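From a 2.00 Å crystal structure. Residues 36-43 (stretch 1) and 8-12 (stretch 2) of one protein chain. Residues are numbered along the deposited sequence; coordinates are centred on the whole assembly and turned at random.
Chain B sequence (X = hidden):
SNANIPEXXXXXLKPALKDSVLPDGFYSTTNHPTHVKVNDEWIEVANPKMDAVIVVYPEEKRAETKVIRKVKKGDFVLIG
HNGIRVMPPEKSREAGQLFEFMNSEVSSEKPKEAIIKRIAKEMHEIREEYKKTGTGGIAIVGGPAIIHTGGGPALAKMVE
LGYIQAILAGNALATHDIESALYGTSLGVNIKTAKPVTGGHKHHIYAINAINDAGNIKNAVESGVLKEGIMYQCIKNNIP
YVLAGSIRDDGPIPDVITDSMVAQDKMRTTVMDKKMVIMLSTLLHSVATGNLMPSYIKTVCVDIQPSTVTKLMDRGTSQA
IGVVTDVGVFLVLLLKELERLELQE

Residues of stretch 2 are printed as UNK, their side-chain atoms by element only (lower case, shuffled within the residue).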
# COMPACT_ATOMS: atom_id res chain seq x y z
N VAL B 36 -19.84 -36.95 -1.57
CA VAL B 36 -21.23 -37.02 -1.10
C VAL B 36 -21.70 -38.49 -0.96
O VAL B 36 -21.38 -39.33 -1.78
CB VAL B 36 -22.20 -36.26 -2.03
CG1 VAL B 36 -22.04 -34.74 -1.84
CG2 VAL B 36 -21.99 -36.67 -3.51
N LYS B 37 -22.46 -38.78 0.09
CA LYS B 37 -22.92 -40.15 0.30
C LYS B 37 -24.28 -40.32 -0.36
O LYS B 37 -25.26 -39.66 -0.00
CB LYS B 37 -22.99 -40.49 1.78
CG LYS B 37 -23.10 -42.00 2.05
CD LYS B 37 -22.96 -42.32 3.50
CE LYS B 37 -23.21 -43.80 3.77
NZ LYS B 37 -22.67 -44.16 5.11
N VAL B 38 -24.30 -41.21 -1.35
CA VAL B 38 -25.48 -41.46 -2.15
C VAL B 38 -25.68 -42.98 -2.27
O VAL B 38 -24.76 -43.71 -2.68
CB VAL B 38 -25.36 -40.80 -3.56
CG1 VAL B 38 -26.60 -41.09 -4.41
CG2 VAL B 38 -25.12 -39.26 -3.43
N ASN B 39 -26.88 -43.44 -1.92
CA ASN B 39 -27.21 -44.89 -1.90
C ASN B 39 -26.10 -45.66 -1.22
O ASN B 39 -25.51 -46.58 -1.80
CB ASN B 39 -27.49 -45.40 -3.31
CG ASN B 39 -28.76 -44.80 -3.92
OD1 ASN B 39 -28.78 -44.42 -5.09
ND2 ASN B 39 -29.82 -44.69 -3.11
N ASP B 40 -25.77 -45.19 -0.01
CA ASP B 40 -24.72 -45.74 0.86
C ASP B 40 -23.30 -45.89 0.28
O ASP B 40 -22.50 -46.67 0.79
CB ASP B 40 -25.19 -47.07 1.49
CG ASP B 40 -26.62 -46.99 2.00
OD1 ASP B 40 -26.87 -46.29 3.01
OD2 ASP B 40 -27.51 -47.61 1.37
N GLU B 41 -22.99 -45.16 -0.79
CA GLU B 41 -21.63 -45.11 -1.32
C GLU B 41 -21.16 -43.65 -1.38
O GLU B 41 -21.96 -42.75 -1.66
CB GLU B 41 -21.57 -45.67 -2.73
CG GLU B 41 -21.94 -47.13 -2.91
CD GLU B 41 -22.45 -47.40 -4.32
OE1 GLU B 41 -21.67 -47.20 -5.28
OE2 GLU B 41 -23.65 -47.79 -4.46
N TRP B 42 -19.86 -43.44 -1.17
CA TRP B 42 -19.27 -42.11 -1.34
C TRP B 42 -18.97 -41.87 -2.81
O TRP B 42 -18.29 -42.66 -3.47
CB TRP B 42 -18.02 -41.95 -0.49
CG TRP B 42 -18.33 -41.86 0.97
CD1 TRP B 42 -18.22 -42.87 1.88
CD2 TRP B 42 -18.82 -40.72 1.69
NE1 TRP B 42 -18.60 -42.43 3.12
CE2 TRP B 42 -18.98 -41.11 3.04
CE3 TRP B 42 -19.13 -39.40 1.32
CZ2 TRP B 42 -19.42 -40.23 4.03
CZ3 TRP B 42 -19.57 -38.52 2.31
CH2 TRP B 42 -19.72 -38.94 3.65
N ILE B 43 -19.51 -40.77 -3.32
CA ILE B 43 -19.26 -40.36 -4.68
C ILE B 43 -18.33 -39.13 -4.64
O ILE B 43 -18.57 -38.22 -3.87
CB ILE B 43 -20.57 -39.94 -5.39
CG1 ILE B 43 -21.56 -41.13 -5.48
CG2 ILE B 43 -20.26 -39.43 -6.80
CD1 ILE B 43 -22.80 -40.80 -6.28
N UNK B 8 -22.98 -42.74 8.97
CA UNK B 8 -23.16 -41.45 8.23
C UNK B 8 -24.42 -41.50 7.34
O UNK B 8 -24.55 -42.38 6.49
c UNK B 8 -21.89 -41.05 7.39
c UNK B 8 -20.65 -40.84 8.28
c UNK B 8 -20.82 -39.79 9.39
c UNK B 8 -22.13 -39.81 6.51
N UNK B 9 -25.34 -40.56 7.57
CA UNK B 9 -26.54 -40.41 6.74
C UNK B 9 -26.19 -40.26 5.25
O UNK B 9 -25.12 -39.73 4.90
o UNK B 9 -29.00 -37.17 8.21
o UNK B 9 -28.47 -37.53 10.33
c UNK B 9 -27.34 -39.18 7.19
c UNK B 9 -27.68 -39.13 8.70
c UNK B 9 -28.44 -37.85 9.11
N UNK B 10 -27.07 -40.73 4.38
CA UNK B 10 -27.00 -40.37 2.97
C UNK B 10 -27.35 -38.89 2.85
O UNK B 10 -28.14 -38.38 3.63
c UNK B 10 -27.97 -41.21 2.14
c UNK B 10 -27.46 -42.61 1.86
o UNK B 10 -26.37 -42.79 1.32
n UNK B 10 -28.25 -43.61 2.22
N UNK B 11 -26.76 -38.22 1.87
CA UNK B 11 -27.00 -36.78 1.66
C UNK B 11 -28.46 -36.51 1.30
O UNK B 11 -29.08 -37.30 0.61
c UNK B 11 -26.09 -36.25 0.56
N UNK B 12 -28.98 -35.38 1.75
CA UNK B 12 -30.30 -34.92 1.33
C UNK B 12 -30.23 -34.22 -0.01
O UNK B 12 -29.38 -33.34 -0.23
c UNK B 12 -31.16 -34.77 3.72
c UNK B 12 -30.92 -34.03 2.39
n UNK B 12 -32.04 -35.78 3.70
o UNK B 12 -30.55 -34.44 4.74
O HOH W 1 -27.84 -38.99 -1.05

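Position 8 has four side-chain atoms, all carbon. The chain forks at the first carbon, and one arm is two carbons long. The carbon of the short arm lies 3.7 Å from CZ2 of Trp42, an apolar contact at an oblique angle to the indole ring. The backbone O of position 8 accepts a hydrogen bond from NZ of Lys37 at 2.9 Å. This is isoleucine. Valine would lack the extra carbon, and leucine would fork one atom later. Ile8 has chi1 and chi2 both in the m well. Its CA-to-CB bond points toward stretch 1, though the end of the side chain leads away. The short arm is CG2.

Position 9 has three carbons in an unbranched row, and the third carries two oxygens. This carboxylate takes no part in the contact. The backbone does approach: the O of position 9 is 3.7 Å from CD of Lys37. A carboxylate on a two-methylene arm is glutamate. The CA-to-CB bond of Glu9 points away from stretch 1.

Position 10 has two carbons, the second carrying one oxygen and one nitrogen. The branched end reaches the turn at Asp40, where both polar atoms are used. The side-chain oxygen of position 10 accepts a hydrogen bond from the backbone N of Asp40 at 2.8 Å. The side-chain nitrogen donates to OD1 of Asp40 at 3.1 Å. A side chain this short ending in an amide is asparagine. OD1 of Asn10 also sits 3.4 Å from CG of Lys37.

Position 11 has a single side-chain carbon. This CB lies 3.6 Å from the backbone O of Lys37. The backbone N of position 11 donates to the same O of Lys37 at 2.8 Å, with a nearly straight angle of 169°. The residue is alanine. The CA-to-CB bond of Ala11 points toward stretch 1.

Position 12 has two carbons, the second bearing one oxygen and one nitrogen. The side chain reaches nothing on stretch 1. It is again asparagine. The CA-to-CB bond of Asn12 points away.

Stretch 1 is a hairpin closed by a type I' turn from Val38 to Glu41. Stretch 2 runs past it and is held mainly by polar contacts. Lys37 is central. Its extended side chain, t at all four chi angles, carries NZ to Ile8, while its backbone O holds Ala11. Water 1 adds a bridge, its O donating to the O of Lys37 at 2.9 Å and to the O of Ala11 at 2.7 Å. The paired hydrogen bonds of Asn10 fasten the chain to the turn, and Ile8 against Trp42 adds a small apolar contact.

Stretch 2, residues 8-12: IENAN
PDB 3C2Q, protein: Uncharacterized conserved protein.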